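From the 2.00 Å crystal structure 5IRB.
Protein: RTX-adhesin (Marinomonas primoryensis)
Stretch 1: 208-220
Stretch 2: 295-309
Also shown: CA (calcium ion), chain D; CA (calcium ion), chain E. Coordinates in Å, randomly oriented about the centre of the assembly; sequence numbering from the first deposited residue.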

# COMPACT_ATOMS: atom_id res chain seq x y z
N VAL A 208 0.18 -2.32 -17.73
CA VAL A 208 -0.75 -1.51 -18.49
C VAL A 208 -0.92 -2.15 -19.87
O VAL A 208 0.06 -2.39 -20.57
CB VAL A 208 -0.28 -0.05 -18.59
CG1 VAL A 208 -1.20 0.76 -19.47
CG2 VAL A 208 -0.17 0.58 -17.17
N ASP A 209 -2.17 -2.44 -20.23
CA ASP A 209 -2.51 -3.05 -21.53
C ASP A 209 -3.76 -2.38 -22.05
O ASP A 209 -4.87 -2.72 -21.63
CB ASP A 209 -2.74 -4.56 -21.39
CG ASP A 209 -2.90 -5.25 -22.76
OD1 ASP A 209 -3.17 -4.53 -23.75
OD2 ASP A 209 -2.79 -6.50 -22.82
N THR A 210 -3.61 -1.43 -22.97
CA THR A 210 -4.77 -0.68 -23.43
C THR A 210 -5.17 -0.97 -24.88
O THR A 210 -5.91 -0.20 -25.48
CB THR A 210 -4.55 0.82 -23.29
OG1 THR A 210 -3.44 1.20 -24.12
CG2 THR A 210 -4.27 1.21 -21.83
N SER A 211 -4.68 -2.05 -25.48
CA SER A 211 -5.25 -2.43 -26.77
C SER A 211 -5.15 -3.90 -27.04
O SER A 211 -4.22 -4.58 -26.61
CB SER A 211 -4.59 -1.66 -27.92
OG SER A 211 -3.23 -2.01 -28.08
N ALA A 212 -6.16 -4.38 -27.76
CA ALA A 212 -6.21 -5.72 -28.31
C ALA A 212 -5.78 -5.65 -29.77
O ALA A 212 -5.82 -4.58 -30.37
CB ALA A 212 -7.60 -6.32 -28.16
N ASP A 213 -5.34 -6.78 -30.32
CA ASP A 213 -4.68 -6.81 -31.62
C ASP A 213 -5.52 -7.49 -32.71
O ASP A 213 -5.96 -8.62 -32.54
CB ASP A 213 -3.33 -7.51 -31.50
CG ASP A 213 -2.38 -6.77 -30.59
OD1 ASP A 213 -2.31 -5.52 -30.70
OD2 ASP A 213 -1.73 -7.41 -29.74
N ALA A 214 -5.75 -6.78 -33.80
CA ALA A 214 -6.48 -7.33 -34.94
C ALA A 214 -5.66 -8.44 -35.59
O ALA A 214 -4.42 -8.41 -35.54
CB ALA A 214 -6.79 -6.24 -35.95
N GLY A 215 -6.34 -9.44 -36.13
CA GLY A 215 -5.70 -10.47 -36.93
C GLY A 215 -5.97 -10.26 -38.41
O GLY A 215 -5.89 -9.14 -38.93
N THR A 216 -6.31 -11.35 -39.09
CA THR A 216 -6.61 -11.35 -40.53
C THR A 216 -7.89 -12.10 -40.78
O THR A 216 -8.05 -13.26 -40.38
CB THR A 216 -5.49 -11.98 -41.36
OG1 THR A 216 -4.26 -11.28 -41.12
CG2 THR A 216 -5.80 -11.87 -42.85
N VAL A 217 -8.81 -11.43 -41.45
CA VAL A 217 -10.07 -12.03 -41.84
C VAL A 217 -10.18 -12.08 -43.36
O VAL A 217 -9.87 -11.09 -44.03
CB VAL A 217 -11.24 -11.24 -41.25
CG1 VAL A 217 -12.55 -11.64 -41.89
CG2 VAL A 217 -11.28 -11.48 -39.75
N THR A 218 -10.59 -13.22 -43.90
CA THR A 218 -10.80 -13.37 -45.34
C THR A 218 -12.21 -13.89 -45.62
O THR A 218 -12.83 -14.50 -44.76
CB THR A 218 -9.77 -14.36 -45.96
OG1 THR A 218 -10.01 -15.69 -45.48
CG2 THR A 218 -8.33 -13.96 -45.62
N VAL A 219 -12.72 -13.64 -46.85
CA VAL A 219 -13.97 -14.23 -47.29
C VAL A 219 -13.70 -15.06 -48.55
O VAL A 219 -13.12 -14.56 -49.52
CB VAL A 219 -15.05 -13.16 -47.58
CG1 VAL A 219 -16.37 -13.80 -48.00
CG2 VAL A 219 -15.23 -12.20 -46.37
N ASN A 220 -14.18 -16.31 -48.56
CA ASN A 220 -14.01 -17.14 -49.74
C ASN A 220 -14.91 -16.66 -50.88
O ASN A 220 -15.73 -15.77 -50.70
CB ASN A 220 -14.32 -18.60 -49.41
CG ASN A 220 -13.43 -19.16 -48.32
OD1 ASN A 220 -12.24 -18.84 -48.25
ND2 ASN A 220 -14.01 -19.98 -47.43
N SER A 295 -11.19 -10.05 -28.26
CA SER A 295 -10.75 -9.41 -27.03
C SER A 295 -9.51 -10.12 -26.49
O SER A 295 -9.29 -11.30 -26.79
CB SER A 295 -11.92 -9.40 -26.04
OG SER A 295 -12.22 -10.73 -25.68
N ASP A 296 -8.67 -9.38 -25.77
CA ASP A 296 -7.54 -9.98 -25.05
C ASP A 296 -7.90 -10.26 -23.58
O ASP A 296 -9.02 -9.98 -23.15
CB ASP A 296 -6.28 -9.09 -25.20
CG ASP A 296 -6.39 -7.72 -24.49
OD1 ASP A 296 -7.36 -7.49 -23.75
OD2 ASP A 296 -5.47 -6.88 -24.68
N ALA A 297 -6.98 -10.86 -22.84
CA ALA A 297 -7.27 -11.24 -21.45
C ALA A 297 -7.54 -10.03 -20.57
O ALA A 297 -8.31 -10.13 -19.62
CB ALA A 297 -6.11 -12.09 -20.85
N ALA A 298 -6.93 -8.90 -20.89
CA ALA A 298 -7.21 -7.65 -20.16
C ALA A 298 -8.61 -7.12 -20.37
O ALA A 298 -9.05 -6.27 -19.60
CB ALA A 298 -6.22 -6.58 -20.54
N GLY A 299 -9.31 -7.61 -21.39
CA GLY A 299 -10.68 -7.18 -21.63
C GLY A 299 -10.84 -6.11 -22.69
O GLY A 299 -11.95 -5.61 -22.91
N ASN A 300 -9.75 -5.73 -23.35
CA ASN A 300 -9.84 -4.80 -24.46
C ASN A 300 -10.52 -5.50 -25.62
O ASN A 300 -10.46 -6.71 -25.71
CB ASN A 300 -8.46 -4.32 -24.89
CG ASN A 300 -7.72 -3.64 -23.77
OD1 ASN A 300 -8.23 -2.69 -23.17
ND2 ASN A 300 -6.52 -4.12 -23.48
N THR A 301 -11.14 -4.74 -26.51
CA THR A 301 -11.78 -5.35 -27.69
C THR A 301 -11.21 -4.76 -28.96
O THR A 301 -10.67 -3.65 -28.95
CB THR A 301 -13.29 -5.15 -27.68
OG1 THR A 301 -13.57 -3.74 -27.62
CG2 THR A 301 -13.89 -5.81 -26.43
N VAL A 302 -11.36 -5.50 -30.06
CA VAL A 302 -10.86 -5.09 -31.35
C VAL A 302 -11.64 -5.80 -32.47
O VAL A 302 -12.01 -6.97 -32.34
CB VAL A 302 -9.34 -5.36 -31.49
CG1 VAL A 302 -9.04 -6.86 -31.46
CG2 VAL A 302 -8.77 -4.68 -32.77
N ASP A 303 -11.94 -5.05 -33.52
CA ASP A 303 -12.57 -5.56 -34.75
C ASP A 303 -11.54 -5.82 -35.86
O ASP A 303 -10.68 -4.97 -36.11
CB ASP A 303 -13.63 -4.57 -35.26
CG ASP A 303 -14.95 -4.69 -34.50
OD1 ASP A 303 -15.09 -5.64 -33.69
OD2 ASP A 303 -15.84 -3.82 -34.68
N THR A 304 -11.64 -6.99 -36.50
CA THR A 304 -10.81 -7.32 -37.64
C THR A 304 -11.74 -7.46 -38.86
O THR A 304 -12.77 -8.14 -38.80
CB THR A 304 -10.03 -8.64 -37.44
OG1 THR A 304 -9.23 -8.57 -36.26
CG2 THR A 304 -9.12 -8.92 -38.64
N THR A 305 -11.37 -6.81 -39.96
CA THR A 305 -12.27 -6.74 -41.10
C THR A 305 -11.66 -7.40 -42.35
O THR A 305 -10.50 -7.16 -42.68
CB THR A 305 -12.66 -5.27 -41.39
OG1 THR A 305 -13.40 -4.76 -40.28
CG2 THR A 305 -13.52 -5.15 -42.64
N GLY A 306 -12.47 -8.23 -43.01
CA GLY A 306 -12.17 -8.74 -44.34
C GLY A 306 -13.28 -8.33 -45.30
O GLY A 306 -14.46 -8.30 -44.95
N SER A 307 -12.89 -8.00 -46.53
CA SER A 307 -13.82 -7.40 -47.48
C SER A 307 -14.03 -8.35 -48.66
O SER A 307 -13.11 -9.08 -49.03
CB SER A 307 -13.29 -6.04 -47.93
OG SER A 307 -13.41 -5.08 -46.88
N SER A 308 -15.24 -8.37 -49.22
CA SER A 308 -15.59 -9.33 -50.27
C SER A 308 -16.36 -8.64 -51.37
O SER A 308 -17.10 -7.70 -51.11
CB SER A 308 -16.43 -10.49 -49.73
OG SER A 308 -16.77 -11.40 -50.77
N THR A 309 -16.17 -9.13 -52.59
CA THR A 309 -16.94 -8.70 -53.74
C THR A 309 -17.35 -9.93 -54.54
O THR A 309 -16.63 -10.91 -54.60
CB THR A 309 -16.12 -7.78 -54.67
OG1 THR A 309 -14.88 -8.42 -55.00
CG2 THR A 309 -15.84 -6.43 -53.99
CA CA D . -3.41 -6.37 -25.28
CA CA E . -15.27 -12.76 -54.42
O HOH W 1 -4.48 -8.73 -22.12
O HOH W 2 -8.36 -2.62 -28.07
O HOH W 3 -3.67 -7.68 -27.43
O HOH W 4 -8.13 -8.59 -42.20
O HOH W 5 -12.86 -11.76 -50.43
O HOH W 6 -11.02 -11.65 -48.33
O HOH W 7 -15.91 -13.32 -52.04
O HOH W 8 -14.08 -11.35 -52.70
O HOH W 9 -1.51 -5.72 -25.95
O HOH W 10 -2.68 -8.51 -24.65
O HOH W 11 -13.34 -14.41 -54.30

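The contact is organised from one end by a calcium ion. Asp209, whose CA-to-CB bond points toward the second stretch, has chi1 at t and grips the ion of chain D with both oxygens, OD1 at 2.4 Å and OD2 at 2.5 Å. Asp296 reaches the same ion from the other stretch with OD2 at 2.2 Å, and the backbone O of Ser211 adds a ligand at 2.4 Å; waters 3, 9 and 10 are its other ligands. Asp209 OD2 and Asp296 OD2 can therefore sit 3.3 Å apart, because both bind the same ion, whose charge offsets the repulsion of the two carboxylates.

Asp296 does a second job. Its p rotamer folds the carboxylate back over the type I turn from Asp296 to Gly299, so that OD1 accepts from Asn300 N at 3.0 Å while OD2 takes the ion. Gly299 suits the turn's last position: with phi at 98°, a CB would be jammed against the preceding carbonyl. Asn300 closes the network. Its m rotamer directs ND2 both to Asp209 O at 2.8 Å, nearly straight, and to Asp296 OD2 at 3.2 Å. An amide fits here because its NH2 has two hydrogens to give to two acceptors; OD1 is satisfied elsewhere in the structure.

Beyond the ion, small side chains let the backbones close in. Ala212 is buried, its CB 3.9 Å from Asn300 CB and 3.6 Å from Val302 CG1. Val302, at p, spreads its methyls along the first stretch, with CG2 4.1 Å from Ala214 CB. Thr304 then serves two chemistries: in the m rotamer its OG1 accepts from Gly215 N at 3.0 Å, and its CG2 packs 3.5 Å from Val217 CG2. A beta-branched residue with one polar and one apolar arm suits this change from loop to strand.

Strands 216-219 and 301-309 run in roughly the same direction, 25° apart, but no direct backbone hydrogen bond joins them. Water 4 instead links the two, accepting from Val217 N at 3.0 Å and donating to Thr305 O at 2.8 Å, and water 5 donates to both Val219 O and Ser307 O, each at 3.0 Å. Between these bridges, Gly306 CA lies 3.3 Å from Val217 O in a CA-H...O contact. A CB on Gly306 would fall 2.3 Å from that oxygen, so glycine permits the close approach. Val219, chi1 at t, rests CG1 3.7 Å from Ser308 OG, whose own t rotamer places the hydroxyl 2.5 Å from water 7, a ligand of the second calcium.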